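Local coordinates for protein 2-(acetamidomethylene)succinate hydrolase (PDB 3KXP) that catalyses the last step of vitamin B6 degradation, hydrolysing (E)-2-(acetamidomethylene)succinate to succinic semialdehyde, acetate, ammonia and carbon dioxide, at residues V163-T168 and L259-E264; Y170-A175 and L268-A273; A195-L200 and A211-A216; P205-D210 and N297-E302. All coordinates share one frame; numbering follows the deposited sequence.

Contact 1 (V163-T168 and L259-E264)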
loop_
_atom_site.group_PDB
_atom_site.type_symbol
_atom_site.label_atom_id
_atom_site.label_comp_id
_atom_site.label_asym_id
_atom_site.label_seq_id
_atom_site.Cartn_x
_atom_site.Cartn_y
_atom_site.Cartn_z
ATOM N N VAL A 163 6.184 0.288 8.287
ATOM C CA VAL A 163 4.744 0.254 8.458
ATOM C C VAL A 163 4.541 1.258 9.591
ATOM O O VAL A 163 4.728 0.924 10.763
ATOM C CB VAL A 163 4.236 -1.126 8.903
ATOM C CG1 VAL A 163 2.769 -1.039 9.242
ATOM C CG2 VAL A 163 4.460 -2.162 7.792
ATOM N N ALA A 164 4.200 2.494 9.226
ATOM C CA ALA A 164 3.984 3.574 10.183
ATOM C C ALA A 164 2.540 3.618 10.694
ATOM O O ALA A 164 1.665 4.217 10.066
ATOM C CB ALA A 164 4.347 4.906 9.538
ATOM N N ILE A 165 2.303 3.005 11.848
ATOM C CA ILE A 165 0.964 2.960 12.429
ATOM C C ILE A 165 0.591 4.153 13.311
ATOM O O ILE A 165 1.063 4.280 14.439
ATOM C CB ILE A 165 0.770 1.678 13.278
ATOM C CG1 ILE A 165 1.044 0.434 12.421
ATOM C CG2 ILE A 165 -0.648 1.643 13.849
ATOM C CD1 ILE A 165 0.863 -0.886 13.173
ATOM N N ASP A 166 -0.261 5.015 12.769
ATOM C CA ASP A 166 -0.806 6.187 13.451
ATOM C C ASP A 166 0.097 7.323 13.927
ATOM O O ASP A 166 0.055 7.704 15.104
ATOM C CB ASP A 166 -1.682 5.736 14.623
ATOM C CG ASP A 166 -3.019 6.463 14.656
ATOM O OD1 ASP A 166 -3.800 6.297 13.695
ATOM O OD2 ASP A 166 -3.291 7.207 15.624
ATOM N N PHE A 167 0.908 7.859 13.018
ATOM C CA PHE A 167 1.758 8.996 13.331
ATOM C C PHE A 167 2.340 9.567 12.061
ATOM O O PHE A 167 3.278 9.023 11.478
ATOM C CB PHE A 167 2.887 8.647 14.304
ATOM C CG PHE A 167 3.424 9.853 15.039
ATOM C CD1 PHE A 167 4.152 10.827 14.366
ATOM C CD2 PHE A 167 3.119 10.056 16.378
ATOM C CE1 PHE A 167 4.566 11.997 15.016
ATOM C CE2 PHE A 167 3.526 11.219 17.042
ATOM C CZ PHE A 167 4.251 12.195 16.355
ATOM N N THR A 168 1.780 10.692 11.653
ATOM C CA THR A 168 2.175 11.365 10.429
ATOM C C THR A 168 2.555 12.804 10.752
ATOM O O THR A 168 2.482 13.234 11.903
ATOM C CB THR A 168 0.984 11.418 9.465
ATOM O OG1 THR A 168 -0.063 12.190 10.074
ATOM C CG2 THR A 168 0.459 10.006 9.161
ATOM N N LEU A 259 4.197 2.236 4.451
ATOM C CA LEU A 259 2.760 2.041 4.458
ATOM C C LEU A 259 2.217 2.893 5.604
ATOM O O LEU A 259 2.666 2.767 6.741
ATOM C CB LEU A 259 2.420 0.577 4.706
ATOM C CG LEU A 259 0.930 0.271 4.909
ATOM C CD1 LEU A 259 0.190 0.366 3.573
ATOM C CD2 LEU A 259 0.774 -1.138 5.489
ATOM N N ILE A 260 1.267 3.769 5.309
ATOM C CA ILE A 260 0.695 4.614 6.347
ATOM C C ILE A 260 -0.604 3.990 6.835
ATOM O O ILE A 260 -1.512 3.722 6.042
ATOM C CB ILE A 260 0.387 6.027 5.826
ATOM C CG1 ILE A 260 1.658 6.678 5.282
ATOM C CG2 ILE A 260 -0.184 6.874 6.948
ATOM C CD1 ILE A 260 1.413 8.018 4.600
ATOM N N VAL A 261 -0.685 3.741 8.136
ATOM C CA VAL A 261 -1.887 3.159 8.710
ATOM C C VAL A 261 -2.478 4.135 9.708
ATOM O O VAL A 261 -1.773 4.617 10.597
ATOM C CB VAL A 261 -1.590 1.828 9.428
ATOM C CG1 VAL A 261 -2.848 1.310 10.096
ATOM C CG2 VAL A 261 -1.077 0.802 8.427
ATOM N N ARG A 262 -3.759 4.453 9.542
ATOM C CA ARG A 262 -4.432 5.360 10.466
ATOM C C ARG A 262 -5.687 4.701 10.991
ATOM O O ARG A 262 -6.320 3.904 10.296
ATOM C CB ARG A 262 -4.849 6.680 9.798
ATOM C CG ARG A 262 -5.446 7.668 10.812
ATOM C CD ARG A 262 -6.107 8.889 10.200
ATOM N NE ARG A 262 -7.514 8.627 9.929
ATOM C CZ ARG A 262 -8.535 9.077 10.653
ATOM N NH1 ARG A 262 -8.339 9.840 11.721
ATOM N NH2 ARG A 262 -9.764 8.739 10.308
ATOM N N GLY A 263 -6.043 5.033 12.222
ATOM C CA GLY A 263 -7.261 4.495 12.789
ATOM C C GLY A 263 -8.363 5.469 12.412
ATOM O O GLY A 263 -8.160 6.684 12.468
ATOM N N GLU A 264 -9.518 4.950 12.016
ATOM C CA GLU A 264 -10.635 5.805 11.633
ATOM C C GLU A 264 -10.987 6.861 12.676
ATOM O O GLU A 264 -11.202 8.022 12.336
ATOM C CB GLU A 264 -11.876 4.959 11.329
ATOM C CG GLU A 264 -13.138 5.782 11.152
ATOM C CD GLU A 264 -14.369 4.926 10.929
ATOM O OE1 GLU A 264 -14.533 3.914 11.644
ATOM O OE2 GLU A 264 -15.179 5.276 10.046
#

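Contact 2 (Y170-A175 and L268-A273)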
loop_
_atom_site.group_PDB
_atom_site.type_symbol
_atom_site.label_atom_id
_atom_site.label_comp_id
_atom_site.label_asym_id
_atom_site.label_seq_id
_atom_site.Cartn_x
_atom_site.Cartn_y
_atom_site.Cartn_z
ATOM N N TYR A 170 2.015 16.987 10.375
ATOM C CA TYR A 170 0.804 17.802 10.434
ATOM C C TYR A 170 -0.172 17.560 11.586
ATOM O O TYR A 170 -1.289 18.076 11.560
ATOM C CB TYR A 170 0.033 17.682 9.118
ATOM C CG TYR A 170 0.866 17.915 7.885
ATOM C CD1 TYR A 170 1.147 16.869 7.000
ATOM C CD2 TYR A 170 1.386 19.181 7.600
ATOM C CE1 TYR A 170 1.929 17.082 5.858
ATOM C CE2 TYR A 170 2.168 19.406 6.462
ATOM C CZ TYR A 170 2.438 18.355 5.598
ATOM O OH TYR A 170 3.229 18.576 4.491
ATOM N N ILE A 171 0.217 16.779 12.586
ATOM C CA ILE A 171 -0.671 16.540 13.722
ATOM C C ILE A 171 -0.948 17.891 14.387
ATOM O O ILE A 171 -0.024 18.668 14.619
ATOM C CB ILE A 171 -0.015 15.587 14.732
ATOM C CG1 ILE A 171 0.223 14.229 14.062
ATOM C CG2 ILE A 171 -0.886 15.452 15.970
ATOM C CD1 ILE A 171 0.926 13.220 14.941
ATOM N N GLU A 172 -2.211 18.181 14.687
ATOM C CA GLU A 172 -2.543 19.468 15.299
ATOM C C GLU A 172 -2.108 19.609 16.751
ATOM O O GLU A 172 -2.077 18.640 17.511
ATOM C CB GLU A 172 -4.042 19.766 15.174
ATOM C CG GLU A 172 -4.941 18.599 15.489
ATOM C CD GLU A 172 -5.299 17.766 14.262
ATOM O OE1 GLU A 172 -5.624 16.578 14.454
ATOM O OE2 GLU A 172 -5.277 18.291 13.121
ATOM N N THR A 173 -1.767 20.839 17.119
ATOM C CA THR A 173 -1.314 21.167 18.463
ATOM C C THR A 173 -2.195 20.602 19.580
ATOM O O THR A 173 -1.690 20.058 20.566
ATOM C CB THR A 173 -1.220 22.695 18.637
ATOM O OG1 THR A 173 -0.304 23.225 17.673
ATOM C CG2 THR A 173 -0.730 23.052 20.033
ATOM N N GLU A 174 -3.509 20.730 19.420
ATOM C CA GLU A 174 -4.456 20.250 20.419
ATOM C C GLU A 174 -4.306 18.757 20.709
ATOM O O GLU A 174 -4.398 18.333 21.862
ATOM C CB GLU A 174 -5.892 20.537 19.966
ATOM C CG GLU A 174 -6.211 22.015 19.728
ATOM C CD GLU A 174 -5.376 22.638 18.613
ATOM O OE1 GLU A 174 -5.099 21.944 17.606
ATOM O OE2 GLU A 174 -5.011 23.830 18.738
ATOM N N ALA A 175 -4.077 17.969 19.661
ATOM C CA ALA A 175 -3.925 16.525 19.800
ATOM C C ALA A 175 -2.659 16.185 20.588
ATOM O O ALA A 175 -2.652 15.262 21.409
ATOM C CB ALA A 175 -3.894 15.867 18.419
ATOM N N LEU A 268 -5.272 11.134 17.733
ATOM C CA LEU A 268 -3.933 11.691 17.556
ATOM C C LEU A 268 -3.760 12.131 16.102
ATOM O O LEU A 268 -3.428 13.283 15.832
ATOM C CB LEU A 268 -2.867 10.652 17.914
ATOM C CG LEU A 268 -1.457 11.093 18.350
ATOM C CD1 LEU A 268 -0.435 10.382 17.486
ATOM C CD2 LEU A 268 -1.282 12.598 18.265
ATOM N N VAL A 269 -3.995 11.213 15.167
ATOM C CA VAL A 269 -3.875 11.530 13.746
ATOM C C VAL A 269 -5.274 11.724 13.167
ATOM O O VAL A 269 -6.033 10.768 13.012
ATOM C CB VAL A 269 -3.151 10.401 12.966
ATOM C CG1 VAL A 269 -3.180 10.687 11.470
ATOM C CG2 VAL A 269 -1.710 10.281 13.443
ATOM N N SER A 270 -5.605 12.975 12.860
ATOM C CA SER A 270 -6.904 13.323 12.308
ATOM C C SER A 270 -6.956 13.006 10.824
ATOM O O SER A 270 -5.921 12.817 10.186
ATOM C CB SER A 270 -7.159 14.814 12.480
ATOM O OG SER A 270 -6.393 15.540 11.533
ATOM N N ALA A 271 -8.167 12.972 10.278
ATOM C CA ALA A 271 -8.346 12.711 8.857
ATOM C C ALA A 271 -7.699 13.836 8.040
ATOM O O ALA A 271 -7.165 13.606 6.958
ATOM C CB ALA A 271 -9.822 12.617 8.533
ATOM N N ALA A 272 -7.754 15.054 8.564
ATOM C CA ALA A 272 -7.165 16.204 7.884
ATOM C C ALA A 272 -5.646 16.036 7.835
ATOM O O ALA A 272 -5.013 16.329 6.818
ATOM C CB ALA A 272 -7.538 17.501 8.617
ATOM N N ALA A 273 -5.067 15.555 8.931
ATOM C CA ALA A 273 -3.624 15.333 8.988
ATOM C C ALA A 273 -3.191 14.292 7.954
ATOM O O ALA A 273 -2.194 14.485 7.260
ATOM C CB ALA A 273 -3.211 14.884 10.388
HETATM O O HOH W 1 -3.796 15.019 13.727
#

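Contact 3 (A195-L200 and A211-A216)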
loop_
_atom_site.group_PDB
_atom_site.type_symbol
_atom_site.label_atom_id
_atom_site.label_comp_id
_atom_site.label_asym_id
_atom_site.label_seq_id
_atom_site.Cartn_x
_atom_site.Cartn_y
_atom_site.Cartn_z
ATOM N N ALA A 195 -5.536 -3.162 40.064
ATOM C CA ALA A 195 -5.631 -1.710 40.030
ATOM C C ALA A 195 -4.995 -1.158 38.749
ATOM O O ALA A 195 -5.421 -0.132 38.234
ATOM C CB ALA A 195 -4.952 -1.104 41.265
ATOM N N VAL A 196 -3.977 -1.846 38.243
ATOM C CA VAL A 196 -3.292 -1.423 37.023
ATOM C C VAL A 196 -4.219 -1.585 35.822
ATOM O O VAL A 196 -4.282 -0.713 34.957
ATOM C CB VAL A 196 -2.003 -2.255 36.778
ATOM C CG1 VAL A 196 -1.380 -1.893 35.424
ATOM C CG2 VAL A 196 -1.002 -1.993 37.883
ATOM N N GLU A 197 -4.933 -2.707 35.770
ATOM C CA GLU A 197 -5.857 -2.965 34.673
ATOM C C GLU A 197 -7.032 -1.993 34.706
ATOM O O GLU A 197 -7.461 -1.500 33.662
ATOM C CB GLU A 197 -6.364 -4.395 34.743
ATOM C CG GLU A 197 -5.277 -5.415 34.547
ATOM C CD GLU A 197 -5.773 -6.815 34.784
ATOM O OE1 GLU A 197 -6.206 -7.106 35.920
ATOM O OE2 GLU A 197 -5.736 -7.623 33.836
ATOM N N ALA A 198 -7.552 -1.723 35.901
ATOM C CA ALA A 198 -8.658 -0.781 36.039
ATOM C C ALA A 198 -8.191 0.549 35.466
ATOM O O ALA A 198 -8.883 1.170 34.660
ATOM C CB ALA A 198 -9.033 -0.611 37.496
ATOM N N TYR A 199 -7.006 0.981 35.882
ATOM C CA TYR A 199 -6.446 2.229 35.396
ATOM C C TYR A 199 -6.309 2.225 33.871
ATOM O O TYR A 199 -6.737 3.161 33.197
ATOM C CB TYR A 199 -5.068 2.481 36.009
ATOM C CG TYR A 199 -4.295 3.531 35.246
ATOM C CD1 TYR A 199 -4.726 4.860 35.218
ATOM C CD2 TYR A 199 -3.183 3.182 34.480
ATOM C CE1 TYR A 199 -4.067 5.815 34.439
ATOM C CE2 TYR A 199 -2.523 4.124 33.698
ATOM C CZ TYR A 199 -2.967 5.433 33.679
ATOM O OH TYR A 199 -2.325 6.352 32.882
ATOM N N LEU A 200 -5.704 1.170 33.335
ATOM C CA LEU A 200 -5.502 1.069 31.900
ATOM C C LEU A 200 -6.815 1.005 31.127
ATOM O O LEU A 200 -7.014 1.769 30.194
ATOM C CB LEU A 200 -4.606 -0.140 31.578
ATOM C CG LEU A 200 -3.149 -0.021 32.071
ATOM C CD1 LEU A 200 -2.443 -1.363 31.945
ATOM C CD2 LEU A 200 -2.408 1.057 31.278
ATOM N N ALA A 211 -5.401 -7.199 25.638
ATOM C CA ALA A 211 -4.317 -6.259 25.409
ATOM C C ALA A 211 -4.057 -5.461 26.681
ATOM O O ALA A 211 -2.915 -5.127 26.990
ATOM C CB ALA A 211 -4.665 -5.318 24.241
ATOM N N ILE A 212 -5.119 -5.151 27.417
ATOM C CA ILE A 212 -4.956 -4.415 28.658
ATOM C C ILE A 212 -4.106 -5.267 29.602
ATOM O O ILE A 212 -3.131 -4.781 30.184
ATOM C CB ILE A 212 -6.324 -4.095 29.325
ATOM C CG1 ILE A 212 -7.066 -3.030 28.512
ATOM C CG2 ILE A 212 -6.114 -3.600 30.763
ATOM C CD1 ILE A 212 -6.396 -1.677 28.510
ATOM N N ARG A 213 -4.466 -6.539 29.732
ATOM C CA ARG A 213 -3.733 -7.459 30.596
ATOM C C ARG A 213 -2.260 -7.570 30.182
ATOM O O ARG A 213 -1.375 -7.608 31.040
ATOM C CB ARG A 213 -4.412 -8.836 30.588
ATOM C CG ARG A 213 -3.575 -9.997 31.102
ATOM C CD ARG A 213 -3.152 -9.877 32.571
ATOM N NE ARG A 213 -4.249 -9.926 33.540
ATOM C CZ ARG A 213 -4.117 -10.361 34.796
ATOM N NH1 ARG A 213 -2.940 -10.798 35.231
ATOM N NH2 ARG A 213 -5.150 -10.330 35.634
ATOM N N ILE A 214 -1.989 -7.616 28.879
ATOM C CA ILE A 214 -0.605 -7.701 28.423
ATOM C C ILE A 214 0.197 -6.468 28.860
ATOM O O ILE A 214 1.330 -6.599 29.323
ATOM C CB ILE A 214 -0.519 -7.868 26.884
ATOM C CG1 ILE A 214 -0.927 -9.295 26.507
ATOM C CG2 ILE A 214 0.907 -7.578 26.392
ATOM C CD1 ILE A 214 -1.018 -9.542 25.010
ATOM N N ARG A 215 -0.384 -5.281 28.716
ATOM C CA ARG A 215 0.289 -4.052 29.129
ATOM C C ARG A 215 0.478 -4.068 30.646
ATOM O O ARG A 215 1.541 -3.717 31.164
ATOM C CB ARG A 215 -0.541 -2.822 28.753
ATOM C CG ARG A 215 -0.480 -2.409 27.294
ATOM C CD ARG A 215 -1.489 -1.306 27.038
ATOM N NE ARG A 215 -1.421 -0.766 25.687
ATOM C CZ ARG A 215 -0.874 0.405 25.382
ATOM N NH1 ARG A 215 -0.343 1.163 26.337
ATOM N NH2 ARG A 215 -0.865 0.822 24.123
ATOM N N ALA A 216 -0.568 -4.476 31.353
ATOM C CA ALA A 216 -0.535 -4.538 32.809
ATOM C C ALA A 216 0.596 -5.418 33.358
ATOM O O ALA A 216 1.291 -5.036 34.298
ATOM C CB ALA A 216 -1.883 -5.038 33.331
#

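Contact 4 (P205-D210 and N297-E302)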
loop_
_atom_site.group_PDB
_atom_site.type_symbol
_atom_site.label_atom_id
_atom_site.label_comp_id
_atom_site.label_asym_id
_atom_site.label_seq_id
_atom_site.Cartn_x
_atom_site.Cartn_y
_atom_site.Cartn_z
ATOM N N PRO A 205 -10.125 2.993 26.788
ATOM C CA PRO A 205 -11.451 2.370 26.695
ATOM C C PRO A 205 -11.726 1.436 25.521
ATOM O O PRO A 205 -12.525 0.508 25.650
ATOM C CB PRO A 205 -12.401 3.574 26.725
ATOM C CG PRO A 205 -11.601 4.644 26.046
ATOM C CD PRO A 205 -10.236 4.461 26.686
ATOM N N ASN A 206 -11.070 1.658 24.387
ATOM C CA ASN A 206 -11.302 0.805 23.219
ATOM C C ASN A 206 -10.358 -0.387 23.100
ATOM O O ASN A 206 -10.569 -1.261 22.258
ATOM C CB ASN A 206 -11.233 1.635 21.938
ATOM C CG ASN A 206 -12.209 2.785 21.949
ATOM O OD1 ASN A 206 -13.390 2.596 22.232
ATOM N ND2 ASN A 206 -11.726 3.990 21.644
ATOM N N ILE A 207 -9.326 -0.434 23.938
ATOM C CA ILE A 207 -8.379 -1.540 23.884
ATOM C C ILE A 207 -8.958 -2.774 24.577
ATOM O O ILE A 207 -9.420 -2.696 25.710
ATOM C CB ILE A 207 -7.033 -1.153 24.545
ATOM C CG1 ILE A 207 -6.473 0.105 23.873
ATOM C CG2 ILE A 207 -6.040 -2.307 24.437
ATOM C CD1 ILE A 207 -4.998 0.379 24.158
ATOM N N PRO A 208 -8.945 -3.926 23.893
ATOM C CA PRO A 208 -9.450 -5.218 24.380
ATOM C C PRO A 208 -8.811 -5.687 25.693
ATOM O O PRO A 208 -7.607 -5.522 25.893
ATOM C CB PRO A 208 -9.122 -6.171 23.230
ATOM C CG PRO A 208 -9.145 -5.283 22.031
ATOM C CD PRO A 208 -8.417 -4.067 22.525
ATOM N N ALA A 209 -9.617 -6.291 26.568
ATOM C CA ALA A 209 -9.142 -6.794 27.864
ATOM C C ALA A 209 -7.810 -7.542 27.760
ATOM O O ALA A 209 -6.903 -7.331 28.565
ATOM C CB ALA A 209 -10.197 -7.701 28.494
ATOM N N ASP A 210 -7.692 -8.419 26.767
ATOM C CA ASP A 210 -6.460 -9.176 26.574
ATOM C C ASP A 210 -5.242 -8.266 26.415
ATOM O O ASP A 210 -4.175 -8.535 26.975
ATOM C CB ASP A 210 -6.578 -10.079 25.343
ATOM C CG ASP A 210 -7.504 -11.256 25.576
ATOM O OD1 ASP A 210 -7.213 -12.071 26.479
ATOM O OD2 ASP A 210 -8.525 -11.366 24.857
ATOM N N ASN A 297 -3.149 -1.427 16.102
ATOM C CA ASN A 297 -2.729 -2.816 16.209
ATOM C C ASN A 297 -3.383 -3.590 17.362
ATOM O O ASN A 297 -3.669 -4.787 17.235
ATOM C CB ASN A 297 -1.190 -2.915 16.265
ATOM C CG ASN A 297 -0.581 -2.122 17.408
ATOM O OD1 ASN A 297 0.081 -2.689 18.282
ATOM N ND2 ASN A 297 -0.787 -0.804 17.400
ATOM N N GLU A 298 -3.656 -2.914 18.471
ATOM C CA GLU A 298 -4.281 -3.596 19.596
ATOM C C GLU A 298 -5.802 -3.719 19.440
ATOM O O GLU A 298 -6.387 -4.741 19.803
ATOM C CB GLU A 298 -3.929 -2.877 20.908
ATOM C CG GLU A 298 -2.514 -3.166 21.401
ATOM C CD GLU A 298 -2.014 -2.180 22.451
ATOM O OE1 GLU A 298 -1.667 -1.038 22.084
ATOM O OE2 GLU A 298 -1.959 -2.546 23.644
ATOM N N VAL A 299 -6.435 -2.691 18.879
ATOM C CA VAL A 299 -7.881 -2.688 18.710
ATOM C C VAL A 299 -8.360 -3.460 17.475
ATOM O O VAL A 299 -9.448 -4.022 17.484
ATOM C CB VAL A 299 -8.426 -1.227 18.660
ATOM C CG1 VAL A 299 -9.943 -1.235 18.540
ATOM C CG2 VAL A 299 -8.003 -0.463 19.921
ATOM N N SER A 300 -7.546 -3.502 16.422
ATOM C CA SER A 300 -7.913 -4.211 15.191
ATOM C C SER A 300 -6.771 -5.110 14.731
ATOM O O SER A 300 -6.185 -4.890 13.668
ATOM C CB SER A 300 -8.236 -3.212 14.073
ATOM O OG SER A 300 -9.198 -2.260 14.488
ATOM N N PRO A 301 -6.449 -6.146 15.520
ATOM C CA PRO A 301 -5.365 -7.081 15.196
ATOM C C PRO A 301 -5.432 -7.788 13.841
ATOM O O PRO A 301 -4.406 -7.929 13.167
ATOM C CB PRO A 301 -5.396 -8.067 16.370
ATOM C CG PRO A 301 -6.842 -8.052 16.790
ATOM C CD PRO A 301 -7.175 -6.580 16.728
ATOM N N GLU A 302 -6.619 -8.235 13.439
ATOM C CA GLU A 302 -6.761 -8.943 12.168
ATOM C C GLU A 302 -6.509 -8.049 10.969
ATOM O O GLU A 302 -5.669 -8.361 10.121
ATOM C CB GLU A 302 -8.149 -9.571 12.044
ATOM C CG GLU A 302 -8.455 -10.612 13.108
ATOM C CD GLU A 302 -7.378 -11.675 13.211
ATOM O OE1 GLU A 302 -7.001 -12.255 12.168
ATOM O OE2 GLU A 302 -6.907 -11.934 14.339
#

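Contact 1 (V163-T168 and L259-E264)
D166 N gives the shortest polar bond of this pairing, to V261 O at 2.7 Å. Two more backbone bonds precede it along the strands: A164 N to L259 O at 2.9 Å, and V261 N to A164 O at 3.1 Å. The two strands are therefore parallel neighbours, with V163 beside L259, A164 beside I260 and I165 beside V261. A fourth bond uses a side chain. OD1 of D166 takes the N-H of G263 at 3.0 Å, met nearly along its C-O bond. OD2 is held by H294 ND1 and S266 OG, so both carboxylate oxygens are engaged. D166 is the inferred acid of a catalytic triad with S142 and H294. An alanine here would probably leave H294 ND1, S266 OG and G263 N without this partner, and the imidazole freer to turn. On one face of the sheet, CG1 of V163 packs on CD2 of L259 and on CG2 of V261. On the face of A164 and I260, CG2 of T168 stands anti to its own carbonyl carbon and meets CG2 of I260 at 3.9 Å, the side chains crossing at about a right angle. Strand 159-165 lies between strands 136-141 and 258-263 in the central sheet. Helices 143-154 and 248-253 pack on A164, and helices 248-253 and 271-280 on I260.

Contact 2 (Y170-A175 and L268-A273)
Y170 and A273 pair at one end, their CA atoms 5.3 Å apart, and A175 and L268 at the other, so the two segments run in opposite directions, each from a loop into the first turn of a helix. The apolar part centres on I171 and L268. CG2 of I171 lies anti to its own backbone N, and reaches CD2 of L268 at 3.7 Å and the carbonyl O of L268 at 3.3 Å. CD1 of I171 extends to CG2 of V269 at 4.2 Å. CB of A175 touches the same L268 methyl, CD2. At the far end CB of A273 sits 3.9 Å from Y170 O, and the tyrosine ring runs on to K276, T277 and L280 of helix 271-280.

The polar part centres on S270 and E172. S270 OG accepts from A273 N at 2.9 Å, a helix N-cap bond with an angle of 158° at the hydrogen. The same hydroxyl gives a weak, long bond to E172 OE2. One water joins the segments. It donates to E172 OE1 and to L268 O, and accepts from S270 N at 2.9 Å. E172 itself stands at the N-cap position of helix 173-182, so both helix starts meet here. L268 also touches S142, H294 and F167. Loops that follow parallel strands and lead into helices, with the catalytic residues at those strand ends, are typical of the active-site side of the alpha/beta hydrolase fold.

Contact 3 (A195-L200 and A211-A216)
E197 OE2 and R213 NE form the salt bridge between the two helices, 2.8 Å apart. As a hydrogen bond it is weak, with 117° at the hydrogen. The carboxylate and guanidinium planes stand 87° apart, so this is not a flat two-pronged pairing. The arginine chain bends at chi2 and chi3, and the chi3 of 66° places NE near the acid. R213 NH1 has a second acid, E217. R215 touches L200 CD1 with its CB, but its polar end turns elsewhere: NE pairs with E298, and Y204 makes a cation-pi contact with it. The backbone is satisfied along each helix, as by L200 N to V196 O and A216 N to I212 O at 2.8 Å. Apolar groups make up the rest of the contact. CG of E197 touches CB of A216 at 3.6 Å, and CB of L200 meets CG2 of I212 at 3.9 Å. An alanine in place of E197 would probably leave R213 NE without its acid and open a small gap beside A216. The segments' axes come within 9.2 Å at an angle of 125°. These consecutive helices belong to the region between strands 159-165 and 258-263, consistent with the helical lid of alpha/beta hydrolases.

Contact 4 (P205-D210 and N297-E302)
V299 and I207 carry the apolar side of this contact, with CG2 of V299 at its middle. That methyl lies 4.3 Å from CG1 of I207 and 4.5 Å from CD of P208. It stands anti to the carbonyl carbon of V299, beside the backbone N, and this position turns it to the loop. I207 also leans on E298: its CG2 lies 4.2 Å from CB of E298, and the two side chains cross at a slant.

A second group of contacts sets carbon against carbonyl oxygen. CG2 of V299 sits 3.6 Å from N206 O. CD of P208 sits 3.5 Å from E298 O, with CG of the same ring close by. Both are carbon-to-oxygen contacts, the second made by the proline ring alone.

The segments join two regions of an alpha/beta hydrolase. Residues 205-210 lead into helix 209-218, in what is probably the lid, with P208 at the N-cap position. Residues 297-302 follow closely after H294, the inferred catalytic histidine, and span the end of helix 296-299 and the start of helix 301-313.

No hydrogen bond crosses between the segments, and the polar ends have partners beyond them. E298 OE2 forms a salt bridge with R215 NE, on the helix that begins after P208. N206 turns its amide from V299, and its ND2 bonds D293 OD1. I207 also packs against Y295, I212 and R215.

Contact 1 lies nearest the chain centre and is wholly buried, two parallel strands of the central sheet held mainly by backbone bonds. Contact 2 lies beyond the ends of those same strands and is partly buried, with a water and a serine cap instead of strand pairing. The two touch where R262 NH1 meets V269 O. Contact 3, its centre as far from the chain centre as that of contact 2 (about 18 Å), is largely buried, helix on helix, with an apolar interior and a salt bridge. Contact 4 is a partly buried seam of apolar and carbonyl contacts. R215 to E298 joins it to contact 3, and I165 with N297 to contact 1.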